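Local atomic coordinates of TRAP-type transporter, periplasmic component (Cupriavidus necator, PDB entry 4P8B), a protein that binds (2S)-2-acetolactate and probably delivers it, as the periplasmic solute-binding component, to a TRAP-type membrane transporter. Residues T80-A85 with I99-Q104; V234-Y239 with V301-P306. All blocks are in the same frame, centred on the assembly; numbering follows the deposited sequence.

Overall arrangement
From the N terminus the chain lays down strands 33-36 and 66-69, then reaches Thr80-Ala85. Strand 93-97 follows, and interaction 1 closes this short loop when Ile99-Gln104, running out of helix 98-101, packs against the start of helix 82-88 beside the five-stranded sheet. Much later, interaction 2 joins Val234-Tyr239 to Val301-Pro306 across a 61-residue, mainly helical excursion that includes strand 241-249 of that same five-stranded sheet; it pairs two strands at the margin of the four-stranded sheet. The two loops follow in series, neither nested nor crossed. Their centres lie about 29 Å apart, on opposite sides of the chain's centre.

Interaction 1 of 2, residues T80-A85 with I99-Q104. With X2X ((2S)-2-hydroxy-2-methyl-3-oxobutanoic acid), chain D.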
ATOM      1  N   THR A  80       4.958  -9.678   5.429  1.00 10.64           N
ATOM      2  CA  THR A  80       4.966 -10.365   4.147  1.00 12.19           C
ATOM      3  C   THR A  80       4.540 -11.816   4.273  1.00 13.32           C
ATOM      4  O   THR A  80       4.581 -12.544   3.283  1.00 13.94           O
ATOM      5  CB  THR A  80       6.313 -10.250   3.393  1.00 13.81           C
ATOM      6  OG1 THR A  80       7.394 -10.693   4.218  1.00 15.86           O
ATOM      7  CG2 THR A  80       6.579  -8.808   2.954  1.00 16.44           C
ATOM      8  N   ARG A  81       4.068 -12.232   5.447  1.00 13.14           N
ATOM      9  CA  ARG A  81       3.330 -13.482   5.534  1.00 13.69           C
ATOM     10  C   ARG A  81       1.982 -13.303   6.225  1.00 13.52           C
ATOM     11  O   ARG A  81       1.373 -14.269   6.681  1.00 14.24           O
ATOM     12  CB  ARG A  81       4.148 -14.572   6.219  1.00 16.60           C
ATOM     13  CG  ARG A  81       4.520 -14.260   7.656  1.00 14.92           C
ATOM     14  CD  ARG A  81       5.365 -15.394   8.226  1.00 17.83           C
ATOM     15  NE  ARG A  81       5.854 -15.094   9.566  1.00 19.49           N
ATOM     16  CZ  ARG A  81       5.182 -15.323  10.686  1.00 18.48           C
ATOM     17  NH1 ARG A  81       3.988 -15.895  10.658  1.00 19.48           N
ATOM     18  NH2 ARG A  81       5.734 -15.015  11.862  1.00 22.95           N
ATOM     19  N   GLU A  82       1.503 -12.070   6.283  1.00 13.08           N
ATOM     20  CA  GLU A  82       0.169 -11.787   6.778  1.00 11.97           C
ATOM     21  C   GLU A  82      -0.917 -12.516   5.965  1.00 12.54           C
ATOM     22  O   GLU A  82      -1.876 -13.033   6.541  1.00 13.22           O
ATOM     23  CB  GLU A  82      -0.092 -10.282   6.737  1.00 11.63           C
ATOM     24  CG  GLU A  82      -1.364  -9.853   7.444  1.00 11.63           C
ATOM     25  CD  GLU A  82      -1.748  -8.393   7.185  1.00 11.38           C
ATOM     26  OE1 GLU A  82      -1.720  -7.968   6.004  1.00 11.89           O
ATOM     27  OE2 GLU A  82      -2.062  -7.649   8.126  1.00 10.94           O
ATOM     28  N   PHE A  83      -0.779 -12.578   4.637  1.00 12.40           N
ATOM     29  CA  PHE A  83      -1.818 -13.198   3.825  1.00 12.98           C
ATOM     30  C   PHE A  83      -2.009 -14.652   4.230  1.00 15.43           C
ATOM     31  O   PHE A  83      -3.143 -15.135   4.344  1.00 15.43           O
ATOM     32  CB  PHE A  83      -1.494 -13.118   2.332  1.00 14.55           C
ATOM     33  CG  PHE A  83      -2.613 -13.586   1.457  1.00 14.59           C
ATOM     34  CD1 PHE A  83      -3.673 -12.741   1.196  1.00 14.89           C
ATOM     35  CD2 PHE A  83      -2.629 -14.867   0.923  1.00 16.19           C
ATOM     36  CE1 PHE A  83      -4.707 -13.124   0.405  1.00 16.72           C
ATOM     37  CE2 PHE A  83      -3.683 -15.272   0.118  1.00 17.25           C
ATOM     38  CZ  PHE A  83      -4.733 -14.400  -0.128  1.00 19.43           C
ATOM     39  N   SER A  84      -0.910 -15.377   4.411  1.00 15.39           N
ATOM     40  CA  SER A  84      -1.022 -16.784   4.785  1.00 16.71           C
ATOM     41  C   SER A  84      -1.727 -16.943   6.135  1.00 17.82           C
ATOM     42  O   SER A  84      -2.525 -17.856   6.332  1.00 17.94           O
ATOM     43  CB  SER A  84       0.356 -17.436   4.825  1.00 20.34           C
ATOM     44  OG  SER A  84       1.055 -17.195   3.619  1.00 24.15           O
ATOM     45  N   ALA A  85      -1.445 -16.041   7.067  1.00 15.85           N
ATOM     46  CA  ALA A  85      -2.085 -16.097   8.379  1.00 15.98           C
ATOM     47  C   ALA A  85      -3.590 -15.824   8.276  1.00 16.11           C
ATOM     48  O   ALA A  85      -4.388 -16.422   9.007  1.00 17.50           O
ATOM     49  CB  ALA A  85      -1.410 -15.103   9.336  1.00 15.26           C
ATOM     50  N   ILE A  99       1.088  -4.666  -1.480  1.00  7.89           N
ATOM     51  CA  ILE A  99       2.495  -4.995  -1.495  1.00  8.24           C
ATOM     52  C   ILE A  99       2.781  -6.207  -0.597  1.00  7.06           C
ATOM     53  O   ILE A  99       3.517  -7.124  -0.955  1.00  9.80           O
ATOM     54  CB  ILE A  99       3.343  -3.794  -1.042  1.00  8.48           C
ATOM     55  CG1 ILE A  99       3.294  -2.702  -2.109  1.00  8.05           C
ATOM     56  CG2 ILE A  99       4.791  -4.240  -0.804  1.00 10.27           C
ATOM     57  CD1 ILE A  99       3.946  -1.408  -1.666  1.00  8.02           C
ATOM     58  N   ASN A 100       2.169  -6.221   0.577  1.00  8.80           N
ATOM     59  CA  ASN A 100       2.507  -7.221   1.580  1.00  8.72           C
ATOM     60  C   ASN A 100       1.998  -8.602   1.233  1.00  9.65           C
ATOM     61  O   ASN A 100       2.572  -9.599   1.675  1.00 11.16           O
ATOM     62  CB  ASN A 100       1.963  -6.798   2.933  1.00  8.86           C
ATOM     63  CG  ASN A 100       2.650  -5.568   3.466  1.00  8.16           C
ATOM     64  OD1 ASN A 100       3.807  -5.278   3.121  1.00 10.03           O
ATOM     65  ND2 ASN A 100       1.924  -4.778   4.227  1.00  8.47           N
ATOM     66  N   TRP A 101       0.956  -8.657   0.414  1.00 10.13           N
ATOM     67  CA  TRP A 101       0.353  -9.930   0.017  1.00 10.19           C
ATOM     68  C   TRP A 101       0.845 -10.409  -1.352  1.00 10.51           C
ATOM     69  O   TRP A 101       0.515 -11.510  -1.804  1.00 12.10           O
ATOM     70  CB  TRP A 101      -1.171  -9.816  -0.011  1.00 12.55           C
ATOM     71  CG  TRP A 101      -1.825  -9.457   1.283  1.00 11.40           C
ATOM     72  CD1 TRP A 101      -1.268  -9.431   2.554  1.00 11.33           C
ATOM     73  CD2 TRP A 101      -3.179  -9.040   1.434  1.00 10.55           C
ATOM     74  NE1 TRP A 101      -2.219  -9.027   3.466  1.00 11.28           N
ATOM     75  CE2 TRP A 101      -3.401  -8.797   2.807  1.00 10.68           C
ATOM     76  CE3 TRP A 101      -4.241  -8.885   0.538  1.00 11.93           C
ATOM     77  CZ2 TRP A 101      -4.628  -8.365   3.285  1.00 12.04           C
ATOM     78  CZ3 TRP A 101      -5.455  -8.463   1.017  1.00 11.62           C
ATOM     79  CH2 TRP A 101      -5.642  -8.206   2.388  1.00 12.32           C
ATOM     80  N   SER A 102       1.610  -9.569  -2.032  1.00 10.63           N
ATOM     81  CA  SER A 102       2.146  -9.943  -3.331  1.00 11.89           C
ATOM     82  C   SER A 102       2.964 -11.243  -3.330  1.00 13.75           C
ATOM     83  O   SER A 102       2.889 -11.977  -4.299  1.00 15.08           O
ATOM     84  CB  SER A 102       2.991  -8.798  -3.900  1.00 11.34           C
ATOM     85  OG  SER A 102       2.171  -7.718  -4.286  1.00 12.75           O
ATOM     86  N   PRO A 103       3.730 -11.541  -2.257  1.00 13.32           N
ATOM     87  CA  PRO A 103       4.474 -12.812  -2.314  1.00 15.63           C
ATOM     88  C   PRO A 103       3.582 -14.040  -2.477  1.00 19.76           C
ATOM     89  O   PRO A 103       4.016 -15.019  -3.092  1.00 22.39           O
ATOM     90  CB  PRO A 103       5.229 -12.841  -0.974  1.00 17.71           C
ATOM     91  CG  PRO A 103       5.374 -11.420  -0.619  1.00 16.30           C
ATOM     92  CD  PRO A 103       4.117 -10.744  -1.075  1.00 14.46           C
ATOM     93  N   GLN A 104       2.349 -13.976  -1.979  1.00 13.86           N
ATOM     94  CA  GLN A 104       1.401 -15.081  -2.080  1.00 15.94           C
ATOM     95  C   GLN A 104       0.422 -14.952  -3.242  1.00 15.62           C
ATOM     96  O   GLN A 104      -0.106 -15.962  -3.713  1.00 17.49           O
ATOM     97  CB  GLN A 104       0.585 -15.203  -0.796  1.00 15.79           C
ATOM     98  CG  GLN A 104       1.404 -15.612   0.415  1.00 16.65           C
ATOM     99  CD  GLN A 104       2.104 -14.435   1.070  1.00 15.94           C
ATOM    100  OE1 GLN A 104       1.656 -13.290   0.960  1.00 16.95           O
ATOM    101  NE2 GLN A 104       3.220 -14.709   1.743  1.00 18.98           N
TER
HETATM  102  OAD X2X D 403       5.989  -1.275   5.104  1.00  8.35           O
HETATM  103  CAH X2X D 403       5.543  -0.216   4.555  1.00  8.33           C
HETATM  104  OAE X2X D 403       6.318   0.611   3.991  1.00  8.55           O
HETATM  105  CAI X2X D 403       4.076   0.067   4.552  1.00  8.12           C
HETATM  106  CAB X2X D 403       3.651   0.376   5.971  1.00  8.73           C
HETATM  107  OAF X2X D 403       3.752   1.049   3.609  1.00  8.19           O
HETATM  108  CAG X2X D 403       3.436  -1.195   4.072  1.00  8.21           C
HETATM  109  OAC X2X D 403       2.951  -1.991   4.877  1.00  8.25           O
HETATM  110  CAA X2X D 403       3.411  -1.511   2.615  1.00  8.58           C
HETATM  111  O   HOH W   1      -0.791  -5.579   5.012  1.00  8.45           O
HETATM  112  O   HOH W   2       1.513 -11.689   3.201  1.00 11.95           O
HETATM  113  O   HOH W   3       3.656 -17.389   3.408  1.00 34.86           O
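Thr80-Ala85 and Ile99-Gln104 form a polar and aromatic contact between the start of helix 82-88, with the turn before it, and the chain running out of short helix 98-101, beside the acetolactate pocket. Glu82 CG is anti to the backbone N (chi1 -170°), and the chain extended beyond it reaches the indole edge with OE1. Trp101 NE1 donates to Glu82 OE1 at 2.8 Å, on the anti side of the carboxylate and tilted from its plane. Carboxylate and indole planes stand 60° apart, and Glu82 OE2 is held by Ser36. Phe83 CB lies over one face of the five-membered ring of Trp101, a CH-pi contact 4.1 Å from CB to the ring centroid. In this type II periplasmic-binding-protein fold, the chain leaving strand 93-97 supplies a ligand residue: Asn100 ND2 donates to X2X OAC at 3.0 Å, while Asn100 OD1 accepts from Gln79. Water 1 donates to Glu82 OE1 and accepts from Asn100 ND2, making Glu82 a second-shell partner. Gln104 is bent at chi2, and its NE2 donates to Thr80 O at 3.0 Å in a nearly straight bond. Its amide lies 12° from the Phe83 ring plane. Water 2 accepts from Phe83 N, within bonding distance of Asn100 O and Gln104 OE1.

Interaction 2 of 2, residues V234-Y239 with V301-P306; sequences VTTWGY and VTHLTP
Val234 and Thr235 pair in parallel with Val301 and Thr302, and the tight part of the contact is this backbone seam. Thr302 N donates to Val234 O at 2.8 Å, and Thr236 N to Thr302 O at 3.0 Å, both nearly along the C=O axis. Thr302 O also receives a CA-H...O contact from Thr235 CA. On the face shared by the two bridged threonines, Thr235 OG1 rests 3.6 Å from Thr302 CB; Thr235 OG1 is bonded to Ile164 O, while Thr302 OG1 is bonded to Glu163 and also accepts from water 4. Thr235 CG2, anti to the backbone N, packs at about a right angle to Leu304, 3.6 Å from CD2, while Leu304 CD1 reaches Trp237 CB. Strand 300-302 is the outermost strand of a mixed four-stranded sheet, and 233-235 bridges it to strand 156-159 in this periplasmic binding-protein fold. Helix 289-295 covers the opposite face, with Trp291 against Val234 and Val301. Past Thr302 the segments spread: CA-CA spacing grows from 4.6 Å at Thr235-Thr302 to 6.6 Å at Trp237-Leu304. Thr236 centres an inverse gamma turn, and water 5 joins the diverging backbones, donating to Thr236 O and accepting from Leu304 N. At this looser margin exposed His303 sets its ring obliquely by Thr236, ND1 2.9 Å from Thr236 OG1, which also makes a weak hydrogen bond to Thr302 O.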
ATOM      1  N   VAL A 234      12.895  14.405  -0.382  1.00  8.98           N
ATOM      2  CA  VAL A 234      11.828  13.605  -0.960  1.00  7.57           C
ATOM      3  C   VAL A 234      11.665  13.975  -2.423  1.00  9.38           C
ATOM      4  O   VAL A 234      11.705  15.145  -2.763  1.00  9.17           O
ATOM      5  CB  VAL A 234      10.478  13.904  -0.258  1.00  8.89           C
ATOM      6  CG1 VAL A 234       9.305  13.293  -1.029  1.00 11.73           C
ATOM      7  CG2 VAL A 234      10.490  13.417   1.167  1.00 10.03           C
ATOM      8  N   THR A 235      11.455  12.971  -3.278  1.00  7.59           N
ATOM      9  CA  THR A 235      11.053  13.219  -4.667  1.00  8.13           C
ATOM     10  C   THR A 235       9.707  12.592  -4.913  1.00  7.58           C
ATOM     11  O   THR A 235       9.512  11.410  -4.667  1.00  8.41           O
ATOM     12  CB  THR A 235      12.080  12.672  -5.637  1.00  7.66           C
ATOM     13  OG1 THR A 235      13.282  13.397  -5.441  1.00  9.54           O
ATOM     14  CG2 THR A 235      11.634  12.854  -7.108  1.00  8.96           C
ATOM     15  N   THR A 236       8.771  13.416  -5.382  1.00  8.04           N
ATOM     16  CA  THR A 236       7.406  12.956  -5.547  1.00  8.58           C
ATOM     17  C   THR A 236       7.207  12.279  -6.906  1.00  9.60           C
ATOM     18  O   THR A 236       6.322  12.665  -7.688  1.00 12.37           O
ATOM     19  CB  THR A 236       6.436  14.116  -5.400  1.00 10.50           C
ATOM     20  OG1 THR A 236       6.782  15.133  -6.347  1.00 12.34           O
ATOM     21  CG2 THR A 236       6.469  14.678  -3.964  1.00 11.90           C
ATOM     22  N   TRP A 237       8.025  11.283  -7.192  1.00  7.57           N
ATOM     23  CA  TRP A 237       8.012  10.601  -8.489  1.00  7.51           C
ATOM     24  C   TRP A 237       6.790   9.733  -8.760  1.00  7.64           C
ATOM     25  O   TRP A 237       6.563   9.371  -9.909  1.00  8.19           O
ATOM     26  CB  TRP A 237       9.267   9.775  -8.630  1.00  7.63           C
ATOM     27  CG  TRP A 237       9.452   8.622  -7.665  1.00  6.13           C
ATOM     28  CD1 TRP A 237       8.723   8.325  -6.537  1.00  7.42           C
ATOM     29  CD2 TRP A 237      10.453   7.613  -7.763  1.00  5.80           C
ATOM     30  NE1 TRP A 237       9.238   7.207  -5.936  1.00  7.27           N
ATOM     31  CE2 TRP A 237      10.290   6.739  -6.670  1.00  7.11           C
ATOM     32  CE3 TRP A 237      11.497   7.376  -8.671  1.00  9.28           C
ATOM     33  CZ2 TRP A 237      11.100   5.632  -6.491  1.00  7.75           C
ATOM     34  CZ3 TRP A 237      12.296   6.284  -8.486  1.00  9.77           C
ATOM     35  CH2 TRP A 237      12.103   5.424  -7.394  1.00 10.32           C
ATOM     36  N   GLY A 238       5.992   9.415  -7.754  1.00  7.73           N
ATOM     37  CA  GLY A 238       4.776   8.649  -7.963  1.00  9.08           C
ATOM     38  C   GLY A 238       5.006   7.310  -8.630  1.00  8.23           C
ATOM     39  O   GLY A 238       4.134   6.871  -9.409  1.00  8.56           O
ATOM     40  N   TYR A 239       6.106   6.615  -8.367  1.00  7.20           N
ATOM     41  CA  TYR A 239       6.475   5.468  -9.193  1.00  7.47           C
ATOM     42  C   TYR A 239       5.462   4.326  -9.095  1.00  6.39           C
ATOM     43  O   TYR A 239       5.197   3.646 -10.099  1.00  8.48           O
ATOM     44  CB  TYR A 239       7.906   4.971  -8.961  1.00  7.34           C
ATOM     45  CG  TYR A 239       8.171   4.100  -7.735  1.00  6.99           C
ATOM     46  CD1 TYR A 239       7.765   4.469  -6.438  1.00  7.15           C
ATOM     47  CD2 TYR A 239       8.900   2.945  -7.873  1.00  8.38           C
ATOM     48  CE1 TYR A 239       8.062   3.664  -5.345  1.00  7.13           C
ATOM     49  CE2 TYR A 239       9.227   2.157  -6.794  1.00  9.09           C
ATOM     50  CZ  TYR A 239       8.800   2.520  -5.525  1.00  7.53           C
ATOM     51  OH  TYR A 239       9.134   1.699  -4.479  1.00  8.84           O
ATOM     52  N   VAL A 301      11.626  18.996  -0.881  1.00 12.39           N
ATOM     53  CA  VAL A 301      10.745  18.197  -1.736  1.00 12.93           C
ATOM     54  C   VAL A 301      10.992  18.598  -3.177  1.00 11.96           C
ATOM     55  O   VAL A 301      10.913  19.766  -3.534  1.00 14.70           O
ATOM     56  CB  VAL A 301       9.262  18.415  -1.376  1.00 12.30           C
ATOM     57  CG1 VAL A 301       8.348  17.549  -2.270  1.00 14.96           C
ATOM     58  CG2 VAL A 301       9.013  18.087   0.071  1.00 13.38           C
ATOM     59  N   THR A 302      11.289  17.586  -3.988  1.00 12.55           N
ATOM     60  CA  THR A 302      11.612  17.748  -5.396  1.00 12.48           C
ATOM     61  C   THR A 302      10.481  17.200  -6.254  1.00 13.77           C
ATOM     62  O   THR A 302      10.025  16.083  -6.043  1.00 12.93           O
ATOM     63  CB  THR A 302      12.898  16.967  -5.698  1.00 13.04           C
ATOM     64  OG1 THR A 302      13.987  17.572  -4.983  1.00 15.36           O
ATOM     65  CG2 THR A 302      13.199  16.937  -7.183  1.00 16.81           C
ATOM     66  N   HIS A 303      10.041  18.007  -7.206  1.00 13.74           N
ATOM     67  CA  HIS A 303       9.051  17.609  -8.205  1.00 15.23           C
ATOM     68  C   HIS A 303       9.758  17.506  -9.551  1.00 14.31           C
ATOM     69  O   HIS A 303      10.425  18.439  -9.990  1.00 18.58           O
ATOM     70  CB  HIS A 303       7.918  18.644  -8.226  1.00 20.43           C
ATOM     71  CG  HIS A 303       7.285  18.853  -6.879  1.00 21.49           C
ATOM     72  ND1 HIS A 303       6.304  18.024  -6.383  1.00 23.56           N
ATOM     73  CD2 HIS A 303       7.519  19.777  -5.913  1.00 26.16           C
ATOM     74  CE1 HIS A 303       5.956  18.426  -5.173  1.00 23.08           C
ATOM     75  NE2 HIS A 303       6.667  19.499  -4.872  1.00 23.84           N
ATOM     76  N   LEU A 304       9.636  16.346 -10.194  1.00 16.59           N
ATOM     77  CA  LEU A 304      10.312  16.080 -11.464  1.00 15.16           C
ATOM     78  C   LEU A 304       9.665  16.795 -12.650  1.00 16.81           C
ATOM     79  O   LEU A 304       8.444  16.971 -12.695  1.00 20.51           O
ATOM     80  CB  LEU A 304      10.285  14.568 -11.780  1.00 14.07           C
ATOM     81  CG  LEU A 304      10.899  13.667 -10.705  1.00 14.12           C
ATOM     82  CD1 LEU A 304      10.843  12.224 -11.151  1.00 16.32           C
ATOM     83  CD2 LEU A 304      12.324  14.079 -10.451  1.00 16.13           C
ATOM     84  N   THR A 305      10.486  17.186 -13.609  1.00 16.63           N
ATOM     85  CA  THR A 305       9.948  17.617 -14.888  1.00 17.78           C
ATOM     86  C   THR A 305       9.344  16.419 -15.618  1.00 19.54           C
ATOM     87  O   THR A 305       9.675  15.271 -15.325  1.00 18.15           O
ATOM     88  CB  THR A 305      11.032  18.222 -15.760  1.00 20.24           C
ATOM     89  OG1 THR A 305      12.015  17.231 -16.079  1.00 21.09           O
ATOM     90  CG2 THR A 305      11.724  19.396 -15.058  1.00 18.97           C
ATOM     91  N   PRO A 306       8.470  16.681 -16.594  1.00 21.32           N
ATOM     92  CA  PRO A 306       7.990  15.548 -17.389  1.00 22.42           C
ATOM     93  C   PRO A 306       9.140  14.760 -18.025  1.00 19.65           C
ATOM     94  O   PRO A 306       9.082  13.545 -18.064  1.00 19.38           O
ATOM     95  CB  PRO A 306       7.091  16.212 -18.439  1.00 23.92           C
ATOM     96  CG  PRO A 306       6.598  17.441 -17.760  1.00 24.62           C
ATOM     97  CD  PRO A 306       7.754  17.928 -16.917  1.00 24.22           C
TER
HETATM   98  O   HOH W   4      14.884  16.544  -2.604  1.00 10.04           O
HETATM   99  O   HOH W   5       7.294  14.941  -9.239  1.00 23.29           O